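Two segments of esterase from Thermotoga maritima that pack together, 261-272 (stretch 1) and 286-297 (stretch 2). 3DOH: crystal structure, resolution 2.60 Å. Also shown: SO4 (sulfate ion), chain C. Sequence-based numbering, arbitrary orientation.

Stretch 1 261-272: DENRIYITGLSM
Stretch 2 (286-297) ELFAAAIPICGG

Two parallel strands, 264-270 and 290-294, lie side by side with axes 4.6 Å apart and only 2° between their directions, and the contact between the stretches buries 729 Å² in all. The register pairs Ile-267 with Ala-291, Thr-268 with Ile-292, Gly-269 with Pro-293 and Leu-270 with Ile-294, all of them buried. Stretch 2 runs extended through Ala-290 (-170/152), Ala-291 (-131/144), Ile-292 (-125/91), Pro-293 (-84/114) and Ile-294 (-105/125).

Stretch 1 enters through a type I turn from Asp-261 to Arg-264, closed by Arg-264 N to Asp-261 O at 2.9 Å. Arg-264 (phi/psi -142/54, chi1 m) points away from stretch 2, and its NH1 donates to Tyr-266 OH at 3.3 Å. The turn still touches the partner, for Asn-263 O lies 3.3 Å from Ala-289 CB, whose CA-to-CB bond points toward stretch 1.

Extended geometry then takes over. Ile-265 (-95/105; chi m, t) accepts from Ala-289 N at its O, 2.9 Å, while its CG2 meets Phe-288 CD1 at 3.7 Å. Tyr-266 (-96/163, chi1 m) shares its face with Thr-268, Leu-270, Ala-290, Ile-292 and Ile-294; its ring borders small residues, CE1 lying 3.6 Å from Ala-289 CB and CD1 4.0 Å from Ala-290 CB.

Ile-267 (-151/134; chi t, t) points to the other face and bonds through both backbone atoms: its N donates to Ala-290 O at 3.0 Å, and its O accepts from Ile-292 N at 2.9 Å, thus straddling Ala-291 as parallel pairing requires. Its CG2 sits 4.0 Å from the centroid of the Phe-288 ring (chi1 -53°, chi2 -80°), over one face, and 3.9 Å from Ala-291 CB.

Thr-268 (-147/154, chi1 t) turns its hydroxyl onto the partner's backbone: OG1 donates to Ile-292 O at a very short 2.5 Å. That carbonyl also receives a weak bond from Gly-269 N at 3.5 Å. Gly-269 (-170/167) pairs with Pro-293, and Gly-269 O accepts from Ile-294 N at 3.0 Å.

Leu-270 (-124/139; chi p, m) packs CB against Ile-294 CB at 4.0 Å (Ile-294 chi m, t), but the end of its side chain leads away. At Ser-271 the chain leaves the strand with positive phi (68/-112), just before a helix. Ser-271 N donates to Ile-294 O at 2.8 Å, the last rung, and Cys-295 likewise breaks extension at 36/79 with chi1 p, its SG 3.9 Å from Ser-271 CB. The Ser-271 CA-to-CB bond points away from stretch 2 (chi1 t), and its OG lies 2.6 Å from sulfate O4.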

# COMPACT_ATOMS: atom_id res chain seq x y z
N ASP A 261 30.73 37.71 -29.20
CA ASP A 261 32.11 37.31 -29.46
C ASP A 261 32.15 36.34 -30.64
O ASP A 261 31.73 35.19 -30.50
CB ASP A 261 32.70 36.68 -28.19
CG ASP A 261 34.14 36.22 -28.37
OD1 ASP A 261 34.54 36.01 -29.54
OD2 ASP A 261 34.87 36.09 -27.36
N GLU A 262 32.62 36.80 -31.80
CA GLU A 262 32.73 35.94 -32.99
C GLU A 262 33.40 34.60 -32.66
O GLU A 262 33.23 33.62 -33.38
CB GLU A 262 33.52 36.58 -34.17
CG GLU A 262 33.61 38.12 -34.21
CD GLU A 262 34.55 38.73 -33.15
OE1 GLU A 262 34.06 39.40 -32.19
OE2 GLU A 262 35.80 38.53 -33.27
N ASN A 263 34.23 34.57 -31.62
CA ASN A 263 34.97 33.36 -31.25
C ASN A 263 34.26 32.33 -30.36
O ASN A 263 34.81 31.29 -30.07
CB ASN A 263 36.30 33.73 -30.63
CG ASN A 263 37.15 34.60 -31.55
OD1 ASN A 263 37.83 35.51 -31.08
ND2 ASN A 263 37.11 34.32 -32.87
N ARG A 264 33.04 32.65 -29.94
CA ARG A 264 32.29 31.78 -29.04
C ARG A 264 30.81 31.76 -29.41
O ARG A 264 29.95 32.02 -28.57
CB ARG A 264 32.46 32.23 -27.59
CG ARG A 264 33.91 32.44 -27.17
CD ARG A 264 34.16 31.94 -25.76
NE ARG A 264 34.16 33.03 -24.79
CZ ARG A 264 33.70 32.93 -23.55
NH1 ARG A 264 33.19 31.79 -23.12
NH2 ARG A 264 33.75 33.98 -22.73
N ILE A 265 30.52 31.44 -30.67
CA ILE A 265 29.16 31.15 -31.08
C ILE A 265 29.00 29.63 -31.03
O ILE A 265 29.55 28.90 -31.86
CB ILE A 265 28.81 31.74 -32.50
CG1 ILE A 265 28.86 33.26 -32.46
CG2 ILE A 265 27.40 31.31 -32.95
CD1 ILE A 265 28.97 33.86 -33.84
N TYR A 266 28.29 29.17 -30.01
CA TYR A 266 28.10 27.77 -29.76
C TYR A 266 26.78 27.39 -30.37
O TYR A 266 25.96 28.25 -30.68
CB TYR A 266 28.05 27.55 -28.28
CG TYR A 266 29.27 28.10 -27.52
CD1 TYR A 266 30.56 27.76 -27.89
CD2 TYR A 266 29.11 28.91 -26.37
CE1 TYR A 266 31.66 28.23 -27.18
CE2 TYR A 266 30.22 29.37 -25.66
CZ TYR A 266 31.48 29.03 -26.07
OH TYR A 266 32.62 29.46 -25.39
N ILE A 267 26.55 26.12 -30.58
CA ILE A 267 25.30 25.69 -31.19
C ILE A 267 24.87 24.29 -30.73
O ILE A 267 25.69 23.37 -30.71
CB ILE A 267 25.36 25.73 -32.74
CG1 ILE A 267 24.00 25.39 -33.35
CG2 ILE A 267 26.49 24.84 -33.27
CD1 ILE A 267 23.81 25.99 -34.74
N THR A 268 23.60 24.15 -30.38
CA THR A 268 23.02 22.91 -29.95
C THR A 268 21.56 22.84 -30.40
O THR A 268 20.91 23.88 -30.60
CB THR A 268 23.13 22.72 -28.38
OG1 THR A 268 22.52 21.47 -27.98
CG2 THR A 268 22.46 23.88 -27.64
N GLY A 269 21.07 21.62 -30.56
CA GLY A 269 19.70 21.37 -30.88
C GLY A 269 19.45 19.87 -30.74
O GLY A 269 20.40 19.10 -30.63
N LEU A 270 18.19 19.48 -30.73
CA LEU A 270 17.82 18.09 -30.50
C LEU A 270 16.98 17.54 -31.65
O LEU A 270 16.11 18.23 -32.17
CB LEU A 270 17.06 17.94 -29.18
CG LEU A 270 15.84 18.85 -29.00
CD1 LEU A 270 16.27 20.28 -28.74
CD2 LEU A 270 14.93 18.77 -30.21
N SER A 271 17.25 16.30 -32.04
CA SER A 271 16.37 15.59 -32.95
C SER A 271 16.43 16.26 -34.34
O SER A 271 17.49 16.23 -34.96
CB SER A 271 14.97 15.56 -32.36
OG SER A 271 14.14 14.73 -33.13
N MET A 272 15.36 16.90 -34.80
CA MET A 272 15.43 17.70 -36.05
C MET A 272 16.46 18.82 -35.89
O MET A 272 17.19 19.18 -36.82
CB MET A 272 14.04 18.24 -36.44
CG MET A 272 13.94 19.03 -37.77
SD MET A 272 12.41 20.01 -37.95
CE MET A 272 12.61 21.44 -36.87
N GLU A 286 33.40 27.53 -40.16
CA GLU A 286 34.15 28.68 -39.76
C GLU A 286 33.40 29.42 -38.68
O GLU A 286 34.00 30.20 -37.93
CB GLU A 286 34.41 29.55 -40.99
CG GLU A 286 35.08 28.77 -42.16
CD GLU A 286 36.46 28.16 -41.77
OE1 GLU A 286 37.41 28.96 -41.54
OE2 GLU A 286 36.59 26.90 -41.71
N LEU A 287 32.11 29.15 -38.57
CA LEU A 287 31.29 30.00 -37.73
C LEU A 287 31.27 29.62 -36.21
O LEU A 287 31.32 30.49 -35.34
CB LEU A 287 29.88 30.13 -38.33
CG LEU A 287 29.13 31.36 -37.82
CD1 LEU A 287 29.74 32.58 -38.41
CD2 LEU A 287 27.68 31.31 -38.14
N PHE A 288 31.23 28.33 -35.90
CA PHE A 288 30.93 27.90 -34.53
C PHE A 288 32.15 27.44 -33.73
O PHE A 288 33.05 26.80 -34.26
CB PHE A 288 29.85 26.84 -34.55
CG PHE A 288 28.60 27.24 -35.32
CD1 PHE A 288 27.65 28.07 -34.74
CD2 PHE A 288 28.38 26.77 -36.61
CE1 PHE A 288 26.50 28.43 -35.43
CE2 PHE A 288 27.23 27.12 -37.31
CZ PHE A 288 26.30 27.96 -36.73
N ALA A 289 32.16 27.79 -32.45
CA ALA A 289 33.24 27.42 -31.53
C ALA A 289 33.11 25.96 -30.98
O ALA A 289 34.12 25.29 -30.73
CB ALA A 289 33.30 28.41 -30.38
N ALA A 290 31.87 25.52 -30.80
CA ALA A 290 31.58 24.19 -30.27
C ALA A 290 30.09 23.87 -30.42
O ALA A 290 29.25 24.77 -30.42
CB ALA A 290 32.00 24.10 -28.81
N ALA A 291 29.79 22.59 -30.53
CA ALA A 291 28.45 22.13 -30.85
C ALA A 291 28.04 21.04 -29.87
O ALA A 291 28.88 20.24 -29.45
CB ALA A 291 28.44 21.59 -32.24
N ILE A 292 26.76 21.00 -29.48
CA ILE A 292 26.17 19.84 -28.79
C ILE A 292 24.94 19.38 -29.59
O ILE A 292 23.82 19.88 -29.39
CB ILE A 292 25.81 20.15 -27.31
CG1 ILE A 292 27.02 20.69 -26.56
CG2 ILE A 292 25.14 18.95 -26.61
CD1 ILE A 292 26.68 21.38 -25.20
N PRO A 293 25.14 18.45 -30.53
CA PRO A 293 24.07 17.77 -31.25
C PRO A 293 23.46 16.55 -30.55
O PRO A 293 24.11 15.51 -30.42
CB PRO A 293 24.77 17.32 -32.52
CG PRO A 293 26.17 17.12 -32.12
CD PRO A 293 26.47 18.07 -31.03
N ILE A 294 22.18 16.69 -30.18
CA ILE A 294 21.46 15.70 -29.40
C ILE A 294 20.51 14.95 -30.30
O ILE A 294 19.69 15.57 -30.98
CB ILE A 294 20.66 16.39 -28.26
CG1 ILE A 294 21.61 17.11 -27.34
CG2 ILE A 294 19.88 15.37 -27.44
CD1 ILE A 294 20.98 18.25 -26.67
N CYS A 295 20.63 13.62 -30.31
CA CYS A 295 19.86 12.78 -31.21
C CYS A 295 19.67 13.47 -32.56
O CYS A 295 18.61 14.03 -32.83
CB CYS A 295 18.50 12.45 -30.60
SG CYS A 295 17.59 13.88 -29.97
N GLY A 296 20.70 13.42 -33.39
CA GLY A 296 20.56 13.83 -34.78
C GLY A 296 21.34 12.94 -35.72
O GLY A 296 21.76 11.84 -35.36
N GLY A 297 21.55 13.43 -36.94
CA GLY A 297 22.19 12.65 -37.98
C GLY A 297 22.89 13.51 -39.01
O GLY A 297 22.86 14.74 -38.93
S SO4 C . 11.25 15.96 -32.40
O1 SO4 C . 9.93 15.57 -32.91
O2 SO4 C . 11.03 16.99 -31.35
O3 SO4 C . 12.08 16.41 -33.54
O4 SO4 C . 11.91 14.80 -31.82